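Long-range contacts in chromosome partition protein Smc (Pyrococcus furiosus, PDB 3NWC), which probably acts in chromosome condensation and partitioning, its hinge domain, the part described here, mediating dimerization and binding DNA: residues A[7-12]-A[166-171]; A[42-47]-A[112-117]; A[56-61]-A[126-131]; A[90-95]-A[121-126]. One frame throughout, in Å; residues are numbered along the deposited sequence. Where two conformers were deposited one is given.

Contact 1 of 4, residues A[7-12]-A[166-171]; sequences ERELIA and GHFRAR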
loop_
_atom_site.group_PDB
_atom_site.type_symbol
_atom_site.label_atom_id
_atom_site.label_comp_id
_atom_site.label_asym_id
_atom_site.label_seq_id
_atom_site.Cartn_x
_atom_site.Cartn_y
_atom_site.Cartn_z
ATOM N N GLU A 7 7.676 16.857 -13.769
ATOM C CA GLU A 7 7.989 15.815 -14.734
ATOM C C GLU A 7 8.998 14.858 -14.139
ATOM O O GLU A 7 8.877 13.643 -14.299
ATOM C CB GLU A 7 8.542 16.410 -16.037
ATOM C CG GLU A 7 7.473 17.054 -16.888
ATOM C CD GLU A 7 8.003 17.674 -18.162
ATOM O OE1 GLU A 7 9.238 17.779 -18.323
ATOM O OE2 GLU A 7 7.167 18.060 -19.005
ATOM N N ARG A 8 10.012 15.407 -13.472
ATOM C CA ARG A 8 11.025 14.578 -12.825
ATOM C C ARG A 8 10.367 13.682 -11.770
ATOM O O ARG A 8 10.680 12.486 -11.664
ATOM C CB ARG A 8 12.129 15.450 -12.209
ATOM C CG ARG A 8 12.963 16.183 -13.271
ATOM C CD ARG A 8 14.092 16.985 -12.658
ATOM N NE ARG A 8 14.928 17.559 -13.707
ATOM C CZ ARG A 8 15.941 16.915 -14.283
ATOM N NH1 ARG A 8 16.248 15.688 -13.893
ATOM N NH2 ARG A 8 16.656 17.492 -15.241
ATOM N N GLU A 9 9.466 14.267 -10.994
ATOM C CA GLU A 9 8.717 13.522 -9.972
ATOM C C GLU A 9 7.958 12.356 -10.578
ATOM O O GLU A 9 7.968 11.250 -10.037
ATOM C CB GLU A 9 7.713 14.439 -9.234
ATOM C CG GLU A 9 8.337 15.334 -8.171
ATOM C CD GLU A 9 8.964 14.531 -7.047
ATOM O OE1 GLU A 9 8.210 14.028 -6.193
ATOM O OE2 GLU A 9 10.206 14.399 -7.021
ATOM N N LEU A 10 7.263 12.614 -11.677
ATOM C CA LEU A 10 6.488 11.573 -12.356
ATOM C C LEU A 10 7.364 10.437 -12.869
ATOM O O LEU A 10 7.057 9.261 -12.672
ATOM C CB LEU A 10 5.681 12.160 -13.524
ATOM C CG LEU A 10 4.857 11.166 -14.349
ATOM C CD1 LEU A 10 3.816 10.482 -13.473
ATOM C CD2 LEU A 10 4.187 11.841 -15.542
ATOM N N ILE A 11 8.452 10.777 -13.549
ATOM C CA ILE A 11 9.373 9.753 -14.035
ATOM C C ILE A 11 9.868 8.912 -12.867
ATOM O O ILE A 11 9.905 7.680 -12.946
ATOM C CB ILE A 11 10.587 10.371 -14.776
ATOM C CG1 ILE A 11 10.115 11.188 -15.979
ATOM C CG2 ILE A 11 11.547 9.271 -15.220
ATOM C CD1 ILE A 11 9.408 10.367 -17.036
ATOM N N ALA A 12 10.247 9.582 -11.778
ATOM C CA ALA A 12 10.778 8.872 -10.616
ATOM C C ALA A 12 9.712 7.986 -9.992
ATOM O O ALA A 12 9.960 6.843 -9.656
ATOM C CB ALA A 12 11.360 9.826 -9.594
ATOM N N GLY A 166 6.885 14.169 0.131
ATOM C CA GLY A 166 8.308 14.083 -0.147
ATOM C C GLY A 166 8.571 13.877 -1.625
ATOM O O GLY A 166 7.662 13.552 -2.387
ATOM N N HIS A 167 9.815 14.071 -2.038
ATOM C CA HIS A 167 10.166 13.873 -3.433
ATOM C C HIS A 167 10.287 12.415 -3.806
ATOM O O HIS A 167 10.925 11.622 -3.105
ATOM C CB HIS A 167 11.491 14.566 -3.751
ATOM C CG HIS A 167 11.426 16.051 -3.639
ATOM N ND1 HIS A 167 12.556 16.837 -3.540
ATOM C CD2 HIS A 167 10.372 16.896 -3.609
ATOM C CE1 HIS A 167 12.194 18.106 -3.453
ATOM N NE2 HIS A 167 10.876 18.168 -3.490
ATOM N N PHE A 168 9.712 12.071 -4.945
ATOM C CA PHE A 168 10.021 10.789 -5.566
ATOM C C PHE A 168 11.436 10.811 -6.136
ATOM O O PHE A 168 12.133 9.804 -6.132
ATOM C CB PHE A 168 9.033 10.485 -6.691
ATOM C CG PHE A 168 7.675 10.065 -6.209
ATOM C CD1 PHE A 168 7.431 8.751 -5.853
ATOM C CD2 PHE A 168 6.644 10.988 -6.112
ATOM C CE1 PHE A 168 6.174 8.356 -5.414
ATOM C CE2 PHE A 168 5.390 10.598 -5.665
ATOM C CZ PHE A 168 5.159 9.277 -5.330
ATOM N N ARG A 169 11.853 11.956 -6.651
ATOM C CA ARG A 169 13.119 11.978 -7.389
ATOM C C ARG A 169 14.276 11.953 -6.405
ATOM O O ARG A 169 14.232 12.582 -5.343
ATOM C CB ARG A 169 13.188 13.177 -8.325
ATOM C CG ARG A 169 13.289 14.510 -7.636
ATOM C CD ARG A 169 12.974 15.622 -8.616
ATOM N NE ARG A 169 13.165 16.939 -8.018
ATOM C CZ ARG A 169 12.225 17.615 -7.368
ATOM N NH1 ARG A 169 11.003 17.107 -7.221
ATOM N NH2 ARG A 169 12.505 18.810 -6.867
ATOM N N ALA A 170 15.299 11.187 -6.761
ATOM C CA ALA A 170 16.406 10.945 -5.866
ATOM C C ALA A 170 17.456 12.034 -6.042
ATOM O O ALA A 170 17.444 12.769 -7.025
ATOM C CB ALA A 170 17.009 9.590 -6.150
ATOM N N ARG A 171 18.356 12.123 -5.074
ATOM C CA ARG A 171 19.424 13.122 -5.115
ATOM C C ARG A 171 20.327 12.902 -6.333
ATOM O O ARG A 171 20.610 13.840 -7.090
ATOM C CB ARG A 171 20.228 13.067 -3.818
ATOM C CG ARG A 171 21.447 13.981 -3.783
ATOM C CD ARG A 171 22.195 13.839 -2.465
ATOM N NE ARG A 171 21.445 14.390 -1.336
ATOM C CZ ARG A 171 21.371 15.684 -1.039
ATOM N NH1 ARG A 171 21.994 16.584 -1.790
ATOM N NH2 ARG A 171 20.666 16.079 0.012
#

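Contact 2 of 4, residues A[42-47]-A[112-117]; sequences ELIKVK and DVIEYD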
loop_
_atom_site.group_PDB
_atom_site.type_symbol
_atom_site.label_atom_id
_atom_site.label_comp_id
_atom_site.label_asym_id
_atom_site.label_seq_id
_atom_site.Cartn_x
_atom_site.Cartn_y
_atom_site.Cartn_z
ATOM N N GLU A 42 -2.942 -1.096 -16.604
ATOM C CA GLU A 42 -3.121 -1.415 -18.015
ATOM C C GLU A 42 -4.490 -0.980 -18.498
ATOM O O GLU A 42 -4.760 -0.977 -19.700
ATOM C CB GLU A 42 -2.961 -2.918 -18.259
ATOM C CG GLU A 42 -1.575 -3.445 -17.930
ATOM C CD GLU A 42 -1.504 -4.956 -17.905
ATOM O OE1 GLU A 42 -2.506 -5.612 -17.543
ATOM O OE2 GLU A 42 -0.432 -5.493 -18.250
ATOM N N LEU A 43 -5.352 -0.598 -17.559
ATOM C CA LEU A 43 -6.762 -0.421 -17.874
ATOM C C LEU A 43 -7.234 1.027 -17.769
ATOM O O LEU A 43 -8.367 1.348 -18.141
ATOM C CB LEU A 43 -7.607 -1.312 -16.949
ATOM C CG LEU A 43 -7.402 -2.820 -17.083
ATOM C CD1 LEU A 43 -8.112 -3.592 -15.965
ATOM C CD2 LEU A 43 -7.875 -3.286 -18.453
ATOM N N ILE A 44 -6.372 1.898 -17.252
ATOM C CA ILE A 44 -6.736 3.291 -17.011
ATOM C C ILE A 44 -5.842 4.187 -17.853
ATOM O O ILE A 44 -4.637 3.968 -17.919
ATOM C CB ILE A 44 -6.539 3.653 -15.519
ATOM C CG1 ILE A 44 -7.508 2.844 -14.656
ATOM C CG2 ILE A 44 -6.718 5.150 -15.288
ATOM C CD1 ILE A 44 -7.311 3.023 -13.146
ATOM N N LYS A 45 -6.437 5.183 -18.500
ATOM C CA LYS A 45 -5.687 6.161 -19.294
ATOM C C LYS A 45 -5.941 7.559 -18.739
ATOM O O LYS A 45 -7.077 7.908 -18.390
ATOM C CB LYS A 45 -6.158 6.080 -20.750
ATOM C CG LYS A 45 -5.574 7.122 -21.669
ATOM C CD LYS A 45 -6.165 6.962 -23.067
ATOM C CE LYS A 45 -5.295 7.628 -24.114
ATOM N NZ LYS A 45 -6.037 7.812 -25.398
ATOM N N VAL A 46 -4.888 8.358 -18.636
ATOM C CA VAL A 46 -5.008 9.719 -18.140
ATOM C C VAL A 46 -5.414 10.638 -19.300
ATOM O O VAL A 46 -4.816 10.587 -20.377
ATOM C CB VAL A 46 -3.695 10.168 -17.483
ATOM C CG1 VAL A 46 -3.784 11.600 -16.992
ATOM C CG2 VAL A 46 -3.378 9.229 -16.308
ATOM N N LYS A 47 -6.449 11.452 -19.097
ATOM C CA LYS A 47 -6.993 12.253 -20.196
ATOM C C LYS A 47 -6.152 13.482 -20.483
ATOM O O LYS A 47 -6.147 13.995 -21.605
ATOM C CB LYS A 47 -8.431 12.700 -19.884
ATOM C CG LYS A 47 -9.455 11.592 -19.842
ATOM C CD LYS A 47 -10.838 12.213 -19.615
ATOM C CE LYS A 47 -11.939 11.179 -19.571
ATOM N NZ LYS A 47 -13.286 11.818 -19.588
ATOM N N ASP A 112 -12.730 11.956 -13.076
ATOM C CA ASP A 112 -13.083 12.834 -14.193
ATOM C C ASP A 112 -11.946 12.994 -15.195
ATOM O O ASP A 112 -12.171 13.401 -16.333
ATOM C CB ASP A 112 -13.486 14.208 -13.695
ATOM C CG ASP A 112 -14.846 14.203 -13.037
ATOM O OD1 ASP A 112 -15.462 13.122 -12.961
ATOM O OD2 ASP A 112 -15.272 15.281 -12.599
ATOM N N VAL A 113 -10.723 12.693 -14.771
ATOM C CA VAL A 113 -9.580 12.935 -15.648
ATOM C C VAL A 113 -8.950 11.655 -16.195
ATOM O O VAL A 113 -7.839 11.680 -16.724
ATOM C CB VAL A 113 -8.519 13.849 -14.990
ATOM C CG1 VAL A 113 -9.137 15.186 -14.586
ATOM C CG2 VAL A 113 -7.854 13.159 -13.792
ATOM N N ILE A 114 -9.686 10.549 -16.110
ATOM C CA ILE A 114 -9.234 9.279 -16.660
ATOM C C ILE A 114 -10.307 8.651 -17.543
ATOM O O ILE A 114 -11.493 9.001 -17.472
ATOM C CB ILE A 114 -8.867 8.268 -15.547
ATOM C CG1 ILE A 114 -10.076 8.017 -14.643
ATOM C CG2 ILE A 114 -7.637 8.749 -14.748
ATOM C CD1 ILE A 114 -9.876 6.912 -13.619
ATOM N N GLU A 115 -9.868 7.724 -18.381
ATOM C CA GLU A 115 -10.743 6.937 -19.228
ATOM C C GLU A 115 -10.515 5.473 -18.941
ATOM O O GLU A 115 -9.387 5.041 -18.674
ATOM C CB GLU A 115 -10.477 7.217 -20.714
ATOM C CG GLU A 115 -10.867 8.602 -21.143
ATOM C CD GLU A 115 -10.696 8.835 -22.627
ATOM O OE1 GLU A 115 -10.115 7.965 -23.306
ATOM O OE2 GLU A 115 -11.149 9.894 -23.113
ATOM N N TYR A 116 -11.594 4.706 -18.975
ATOM C CA TYR A 116 -11.524 3.292 -18.647
ATOM C C TYR A 116 -12.776 2.642 -19.189
ATOM O O TYR A 116 -13.761 3.327 -19.463
ATOM C CB TYR A 116 -11.430 3.094 -17.126
ATOM C CG TYR A 116 -12.555 3.759 -16.379
ATOM C CD1 TYR A 116 -12.458 5.081 -15.979
ATOM C CD2 TYR A 116 -13.727 3.067 -16.089
ATOM C CE1 TYR A 116 -13.498 5.702 -15.315
ATOM C CE2 TYR A 116 -14.765 3.680 -15.433
ATOM C CZ TYR A 116 -14.647 4.994 -15.041
ATOM O OH TYR A 116 -15.691 5.603 -14.370
ATOM N N ASP A 117 -12.723 1.328 -19.370
ATOM C CA ASP A 117 -13.867 0.581 -19.869
ATOM C C ASP A 117 -14.935 0.523 -18.776
ATOM O O ASP A 117 -14.628 0.213 -17.632
ATOM C CB ASP A 117 -13.414 -0.826 -20.247
ATOM C CG ASP A 117 -14.518 -1.653 -20.872
ATOM O OD1 ASP A 117 -15.696 -1.257 -20.772
ATOM O OD2 ASP A 117 -14.201 -2.706 -21.464
HETATM O O HOH W 1 -10.290 -0.144 -19.210
#

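Contact 3 of 4, residues A[56-61]-A[126-131]; sequences EVALGN and FALGDT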
loop_
_atom_site.group_PDB
_atom_site.type_symbol
_atom_site.label_atom_id
_atom_site.label_comp_id
_atom_site.label_asym_id
_atom_site.label_seq_id
_atom_site.Cartn_x
_atom_site.Cartn_y
_atom_site.Cartn_z
ATOM N N GLU A 56 -0.949 9.076 -10.898
ATOM C CA GLU A 56 0.067 8.100 -10.484
ATOM C C GLU A 56 0.086 7.987 -8.961
ATOM O O GLU A 56 0.070 6.879 -8.413
ATOM C CB GLU A 56 1.447 8.510 -11.005
ATOM C CG GLU A 56 2.616 7.692 -10.430
ATOM C CD GLU A 56 2.593 6.241 -10.856
ATOM O OE1 GLU A 56 2.131 5.947 -11.976
ATOM O OE2 GLU A 56 3.050 5.390 -10.065
ATOM N N VAL A 57 0.141 9.130 -8.278
ATOM C CA VAL A 57 0.174 9.142 -6.812
ATOM C C VAL A 57 -1.121 8.595 -6.198
ATOM O O VAL A 57 -1.101 7.799 -5.241
ATOM C CB VAL A 57 0.481 10.568 -6.273
ATOM C CG1 VAL A 57 0.287 10.646 -4.767
ATOM C CG2 VAL A 57 1.901 11.006 -6.680
ATOM N N ALA A 58 -2.261 9.017 -6.730
ATOM C CA ALA A 58 -3.511 8.586 -6.113
ATOM C C ALA A 58 -3.789 7.091 -6.300
ATOM O O ALA A 58 -4.450 6.459 -5.461
ATOM C CB ALA A 58 -4.695 9.430 -6.605
ATOM N N LEU A 59 -3.331 6.529 -7.417
ATOM C CA LEU A 59 -3.445 5.087 -7.628
ATOM C C LEU A 59 -2.461 4.349 -6.733
ATOM O O LEU A 59 -2.802 3.344 -6.115
ATOM C CB LEU A 59 -3.139 4.731 -9.071
ATOM C CG LEU A 59 -4.242 4.450 -10.074
ATOM C CD1 LEU A 59 -3.615 3.923 -11.353
ATOM C CD2 LEU A 59 -5.207 3.422 -9.508
ATOM N N GLY A 60 -1.231 4.847 -6.673
ATOM C CA GLY A 60 -0.195 4.191 -5.885
ATOM C C GLY A 60 -0.093 2.715 -6.231
ATOM O O GLY A 60 -0.088 2.347 -7.411
ATOM N N ASN A 61 -0.025 1.865 -5.210
ATOM C CA ASN A 61 0.124 0.427 -5.427
ATOM C C ASN A 61 -1.081 -0.204 -6.097
ATOM O O ASN A 61 -1.000 -1.305 -6.636
ATOM C CB ASN A 61 0.390 -0.301 -4.108
ATOM C CG ASN A 61 1.799 -0.117 -3.623
ATOM O OD1 ASN A 61 2.682 0.276 -4.385
ATOM N ND2 ASN A 61 2.029 -0.409 -2.348
ATOM N N PHE A 126 -13.335 1.860 -6.955
ATOM C CA PHE A 126 -12.734 1.409 -5.702
ATOM C C PHE A 126 -11.387 2.115 -5.483
ATOM O O PHE A 126 -11.088 2.573 -4.385
ATOM C CB PHE A 126 -12.539 -0.107 -5.686
ATOM C CG PHE A 126 -11.377 -0.542 -4.837
ATOM C CD1 PHE A 126 -11.486 -0.571 -3.454
ATOM C CD2 PHE A 126 -10.177 -0.876 -5.421
ATOM C CE1 PHE A 126 -10.411 -0.943 -2.679
ATOM C CE2 PHE A 126 -9.106 -1.250 -4.653
ATOM C CZ PHE A 126 -9.228 -1.287 -3.281
ATOM N N ALA A 127 -10.575 2.221 -6.532
ATOM C CA ALA A 127 -9.241 2.811 -6.370
ATOM C C ALA A 127 -9.248 4.341 -6.298
ATOM O O ALA A 127 -8.481 4.947 -5.545
ATOM C CB ALA A 127 -8.317 2.350 -7.504
ATOM N N LEU A 128 -10.097 4.968 -7.109
ATOM C CA LEU A 128 -10.014 6.408 -7.313
ATOM C C LEU A 128 -11.322 7.146 -7.069
ATOM O O LEU A 128 -11.363 8.363 -7.185
ATOM C CB LEU A 128 -9.550 6.694 -8.743
ATOM C CG LEU A 128 -8.087 6.290 -9.006
ATOM C CD1 LEU A 128 -7.792 6.365 -10.497
ATOM C CD2 LEU A 128 -7.168 7.225 -8.231
ATOM N N GLY A 129 -12.366 6.403 -6.722
ATOM C CA GLY A 129 -13.723 6.949 -6.647
ATOM C C GLY A 129 -14.002 8.028 -5.620
ATOM O O GLY A 129 -14.936 8.812 -5.786
ATOM N N ASP A 130 -13.222 8.080 -4.548
ATOM C CA ASP A 130 -13.394 9.174 -3.608
ATOM C C ASP A 130 -12.186 10.092 -3.549
ATOM O O ASP A 130 -12.068 10.901 -2.640
ATOM C CB ASP A 130 -13.825 8.670 -2.216
ATOM C CG ASP A 130 -12.720 7.925 -1.470
ATOM O OD1 ASP A 130 -11.686 7.560 -2.067
ATOM O OD2 ASP A 130 -12.901 7.688 -0.259
ATOM N N THR A 131 -11.310 9.991 -4.552
ATOM C CA THR A 131 -10.168 10.894 -4.624
ATOM C C THR A 131 -10.501 12.205 -5.327
ATOM O O THR A 131 -11.047 12.218 -6.420
ATOM C CB THR A 131 -8.946 10.247 -5.328
ATOM O OG1 THR A 131 -8.616 9.036 -4.651
ATOM C CG2 THR A 131 -7.743 11.177 -5.277
HETATM O O HOH W 2 -6.049 4.037 -4.751
#

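Contact 4 of 4, residues A[90-95]-A[121-126]; sequences TFLPLN and ENAVKF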
loop_
_atom_site.group_PDB
_atom_site.type_symbol
_atom_site.label_atom_id
_atom_site.label_comp_id
_atom_site.label_asym_id
_atom_site.label_seq_id
_atom_site.Cartn_x
_atom_site.Cartn_y
_atom_site.Cartn_z
ATOM N N THR A 90 -2.564 -8.731 -5.657
ATOM C CA THR A 90 -3.824 -8.295 -5.092
ATOM C C THR A 90 -4.864 -8.296 -6.197
ATOM O O THR A 90 -4.650 -7.709 -7.268
ATOM C CB THR A 90 -3.698 -6.881 -4.504
ATOM O OG1 THR A 90 -2.728 -6.903 -3.453
ATOM C CG2 THR A 90 -5.036 -6.417 -3.931
ATOM N N PHE A 91 -5.977 -8.983 -5.947
ATOM C CA PHE A 91 -7.020 -9.136 -6.960
ATOM C C PHE A 91 -8.251 -8.331 -6.608
ATOM O O PHE A 91 -8.631 -8.264 -5.433
ATOM C CB PHE A 91 -7.374 -10.612 -7.100
ATOM C CG PHE A 91 -6.220 -11.457 -7.572
ATOM C CD1 PHE A 91 -5.958 -11.602 -8.927
ATOM C CD2 PHE A 91 -5.382 -12.085 -6.659
ATOM C CE1 PHE A 91 -4.886 -12.372 -9.364
ATOM C CE2 PHE A 91 -4.308 -12.854 -7.087
ATOM C CZ PHE A 91 -4.062 -13.000 -8.447
ATOM N N LEU A 92 -8.872 -7.732 -7.628
ATOM C CA LEU A 92 -10.097 -6.947 -7.461
ATOM C C LEU A 92 -11.266 -7.629 -8.184
ATOM O O LEU A 92 -11.396 -7.513 -9.403
ATOM C CB LEU A 92 -9.897 -5.533 -8.010
ATOM C CG LEU A 92 -8.634 -4.799 -7.532
ATOM C CD1 LEU A 92 -8.612 -3.382 -8.082
ATOM C CD2 LEU A 92 -8.580 -4.766 -6.015
ATOM N N PRO A 93 -12.108 -8.363 -7.435
ATOM C CA PRO A 93 -13.207 -9.123 -8.040
ATOM C C PRO A 93 -14.385 -8.198 -8.283
ATOM O O PRO A 93 -14.875 -7.551 -7.352
ATOM C CB PRO A 93 -13.564 -10.151 -6.963
ATOM C CG PRO A 93 -12.554 -9.951 -5.841
ATOM C CD PRO A 93 -12.073 -8.547 -5.978
ATOM N N LEU A 94 -14.811 -8.109 -9.536
ATOM C CA LEU A 94 -15.785 -7.087 -9.916
ATOM C C LEU A 94 -17.095 -7.192 -9.154
ATOM O O LEU A 94 -17.741 -6.179 -8.897
ATOM C CB LEU A 94 -16.033 -7.083 -11.422
ATOM C CG LEU A 94 -14.887 -6.479 -12.234
ATOM C CD1 LEU A 94 -15.127 -6.642 -13.725
ATOM C CD2 LEU A 94 -14.674 -5.013 -11.861
ATOM N N ASN A 95 -17.463 -8.409 -8.771
ATOM C CA ASN A 95 -18.718 -8.628 -8.043
ATOM C C ASN A 95 -18.607 -8.319 -6.553
ATOM O O ASN A 95 -19.616 -8.256 -5.848
ATOM C CB ASN A 95 -19.223 -10.064 -8.247
ATOM C CG ASN A 95 -18.239 -11.110 -7.734
ATOM O OD1 ASN A 95 -17.041 -10.867 -7.678
ATOM N ND2 ASN A 95 -18.749 -12.280 -7.359
ATOM N N GLU A 121 -15.690 -0.582 -14.088
ATOM C CA GLU A 121 -15.937 0.621 -13.307
ATOM C C GLU A 121 -15.858 0.402 -11.793
ATOM O O GLU A 121 -15.396 1.281 -11.065
ATOM C CB GLU A 121 -17.278 1.257 -13.686
ATOM C CG GLU A 121 -18.484 0.389 -13.401
ATOM C CD GLU A 121 -19.776 1.030 -13.869
ATOM O OE1 GLU A 121 -19.854 2.279 -13.869
ATOM O OE2 GLU A 121 -20.709 0.288 -14.238
ATOM N N ASN A 122 -16.287 -0.755 -11.309
ATOM C CA ASN A 122 -16.288 -0.964 -9.868
ATOM C C ASN A 122 -14.873 -0.980 -9.320
ATOM O O ASN A 122 -14.628 -0.511 -8.222
ATOM C CB ASN A 122 -17.000 -2.248 -9.483
ATOM C CG ASN A 122 -18.482 -2.189 -9.769
ATOM O OD1 ASN A 122 -19.047 -1.106 -9.928
ATOM N ND2 ASN A 122 -19.116 -3.351 -9.843
ATOM N N ALA A 123 -13.956 -1.530 -10.106
ATOM C CA ALA A 123 -12.548 -1.602 -9.725
ATOM C C ALA A 123 -11.895 -0.236 -9.785
ATOM O O ALA A 123 -11.118 0.118 -8.907
ATOM C CB ALA A 123 -11.809 -2.577 -10.612
ATOM N N VAL A 124 -12.221 0.540 -10.818
ATOM C CA VAL A 124 -11.663 1.881 -10.943
ATOM C C VAL A 124 -12.167 2.813 -9.848
ATOM O O VAL A 124 -11.402 3.589 -9.267
ATOM C CB VAL A 124 -11.977 2.481 -12.331
ATOM C CG1 VAL A 124 -11.575 3.949 -12.374
ATOM C CG2 VAL A 124 -11.251 1.691 -13.389
ATOM N N LYS A 125 -13.460 2.731 -9.546
ATOM C CA LYS A 125 -14.032 3.589 -8.517
ATOM C C LYS A 125 -13.611 3.146 -7.118
ATOM O O LYS A 125 -13.537 3.960 -6.201
ATOM C CB LYS A 125 -15.553 3.657 -8.648
ATOM C CG LYS A 125 -16.003 4.452 -9.859
ATOM C CD LYS A 125 -17.497 4.289 -10.107
ATOM C CE LYS A 125 -17.927 5.053 -11.350
ATOM N NZ LYS A 125 -17.645 6.513 -11.214
ATOM N N PHE A 126 -13.335 1.860 -6.955
ATOM C CA PHE A 126 -12.734 1.409 -5.702
ATOM C C PHE A 126 -11.387 2.115 -5.483
ATOM O O PHE A 126 -11.088 2.573 -4.385
ATOM C CB PHE A 126 -12.539 -0.107 -5.686
ATOM C CG PHE A 126 -11.377 -0.542 -4.837
ATOM C CD1 PHE A 126 -11.486 -0.571 -3.454
ATOM C CD2 PHE A 126 -10.177 -0.876 -5.421
ATOM C CE1 PHE A 126 -10.411 -0.943 -2.679
ATOM C CE2 PHE A 126 -9.106 -1.250 -4.653
ATOM C CZ PHE A 126 -9.228 -1.287 -3.281
#

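Contact 1 of 4, residues A[7-12]-A[166-171]
Arg8 and Arg169 meet where helix 4-19 receives the loop that follows strand 163-165, a helix-on-loop junction consistent with the place where a coiled-coil arm joins the globular SMC hinge. CB of Arg8 lies 3.7 Å from CD of Arg169, alkyl against alkyl, while the charged end of Arg8 turns back to Glu4 in a salt bridge. Next along the helix, Glu9 carries the contact. A bend at chi2 (-63°) folds its CD over toward the loop. OE1 of Glu9 accepts the backbone N-H of Phe168 at 2.8 Å on its syn side, close to the carboxylate plane. OE2 of Glu9 accepts twice from Arg169, from the backbone N at 3.0 Å and from NH1 in a salt bridge at 2.8 Å, the two donors coming from opposite faces. Three bonds thus grip a buried carboxylate and hold its rotation, with the guanidinium plane turned 82° against it. NH1 of Arg169 also stands 3.6 Å above the centre of the His167 ring. The Phe168 side chain packs on Arg88 of the second subunit. Three residues on, Ala12 presses its CB onto the loop, 3.5 Å from Arg169 CA and 3.8 Å from Phe168 CB.

Contact 2 of 4, residues A[42-47]-A[112-117]
Lys47 lies across Glu115 at the end of a two-stranded antiparallel sheet, and its side chain illustrates how a lysine can work mainly through its methylenes. Its CB rests 3.4 Å from O of Val113, the same carbonyl that accepts the Lys47 backbone N at 2.8 Å. CG of Lys47 runs on beside CG of Glu115, the two chains crossing at about a right angle. The extended chain takes CD of Lys47 to 3.7 Å from O of Asp112 and sets CE close to both O of Ile114 and CG of Glu115, 3.2 Å from the latter. NZ of Lys47 ends near O of Asp112 and O of Ile114, 4.5 Å from OE2 of Glu115 and beyond a salt bridge, so any attraction would be long-range. In the sheet Lys45 and Glu115 form a hydrogen-bonded pair, Lys45 N to Glu115 O at 3.0 Å and Glu115 N to Lys45 O at 2.8 Å. A water joins Leu43 O to Asp117 N where the strands part. CG2 of Ile44 and CG2 of Ile114 touch at 3.8 Å. The side chains of Val46 and Ile114 turn to one face, where Ile55 of helix 52-59 meets both and Val124 and Leu128 of helix 121-128 cover Ile114.

Contact 3 of 4, residues A[56-61]-A[126-131]
Leu59 and Ala127 bring the C-terminal turns of two helices, 52-59 and 121-128, to a CA-CA distance of 6.4 Å, and just past Leu59 the chain leaves helical geometry at Gly60, whose phi is positive (51°). Between them the side chains mesh without polar groups. CD2 of Leu59 lies 3.9 Å from CB of Ala127 and, on the same methyl, 4.0 Å from CD1 of Leu128, the two leucine side chains crossing at about a right angle. Chi1 of Leu59, -101°, lies away from the staggered positions and sets its CG on the side of Leu128. The other Leu128 methyl, CD2, settles on CB of Ala58 at 3.7 Å. In the SMC hinge the facing sides of these two helices lie in the buried core, where Val150 of strand 148-151 packs on Ala58 and Thr131. An alanine in place of Leu128 would probably open a gap facing Ala58 and leave Leu59 freer to turn. Thr131, reached through a type I beta turn that starts at Leu128, lays CG2 against CB of Ala58 at 3.8 Å, and its OG1 bonds to Arg148. The backbone oxygens are satisfied differently: one water donates to O of Ala58 at 3.0 Å and to O of Ala127 at 2.7 Å, and Arg148 also donates to O of Ala58.

Contact 4 of 4, residues A[90-95]-A[121-126]
Helix 121-128 lies against strand 89-93 of the three-stranded sheet in the SMC hinge domain, and the contact is carried by Leu92, Leu94, Asn122, Ala123 and Phe126. Leu92 reaches from the strand toward the helix, its chain crossing that of Phe126 at about a right angle. CD2 of Leu92 comes within 3.8 Å of CE2 of Phe126, an oblique approach to the ring. CD1 of Leu92 touches CD2 and CE2 of the same ring and lies 4.2 Å from CB of Ala123. Phe126 holds CG anti to the backbone N (chi1 151°), on the side facing the strand. CD2 of Leu94, just beyond the strand, lies 4.0 Å from CB of Ala123. Ala123 thus sits under two leucine methyls and also touches Val67 of the central strand. At the margin, ND2 of Asn122 donates to O of Leu94 at 3.3 Å, nearly straight at 166° and with the oxygen close to the amide plane. An alanine at Asn122 would probably leave the carbonyl of Leu94 without this donor, and the loop less firmly tied to the helix. Phe91, the neighbour of Leu92 in the strand, packs instead on helix 71-83. Thr90 and Phe91 pair antiparallel with a strand of the second subunit, the continuous intersubunit sheet by which SMC hinge domains characteristically dimerize.

From the N terminus, contact 1 is made first by helix 4-19 and closed last, after strand 163-165, so it encloses the other three. Contact 2 opens next, at residues 42-47, and closes at 112-117. Contact 3 starts before that closure, at 56-61, and ends after it, at 126-131, so the two cross. Contact 4 joins 90-95 to 121-126 within the loop of contact 3, sharing Phe126 with it, and likewise crosses contact 2. The two-stranded sheet of contact 2 is tied to helix 52-59 by Ile44 on Leu59 and to helix 121-128 by Tyr116 on Val124 and Glu121. Phe168 on Val57 connects contact 1 to contact 3, whereas contacts 1 and 4 lie on opposite sides of the chain's centre.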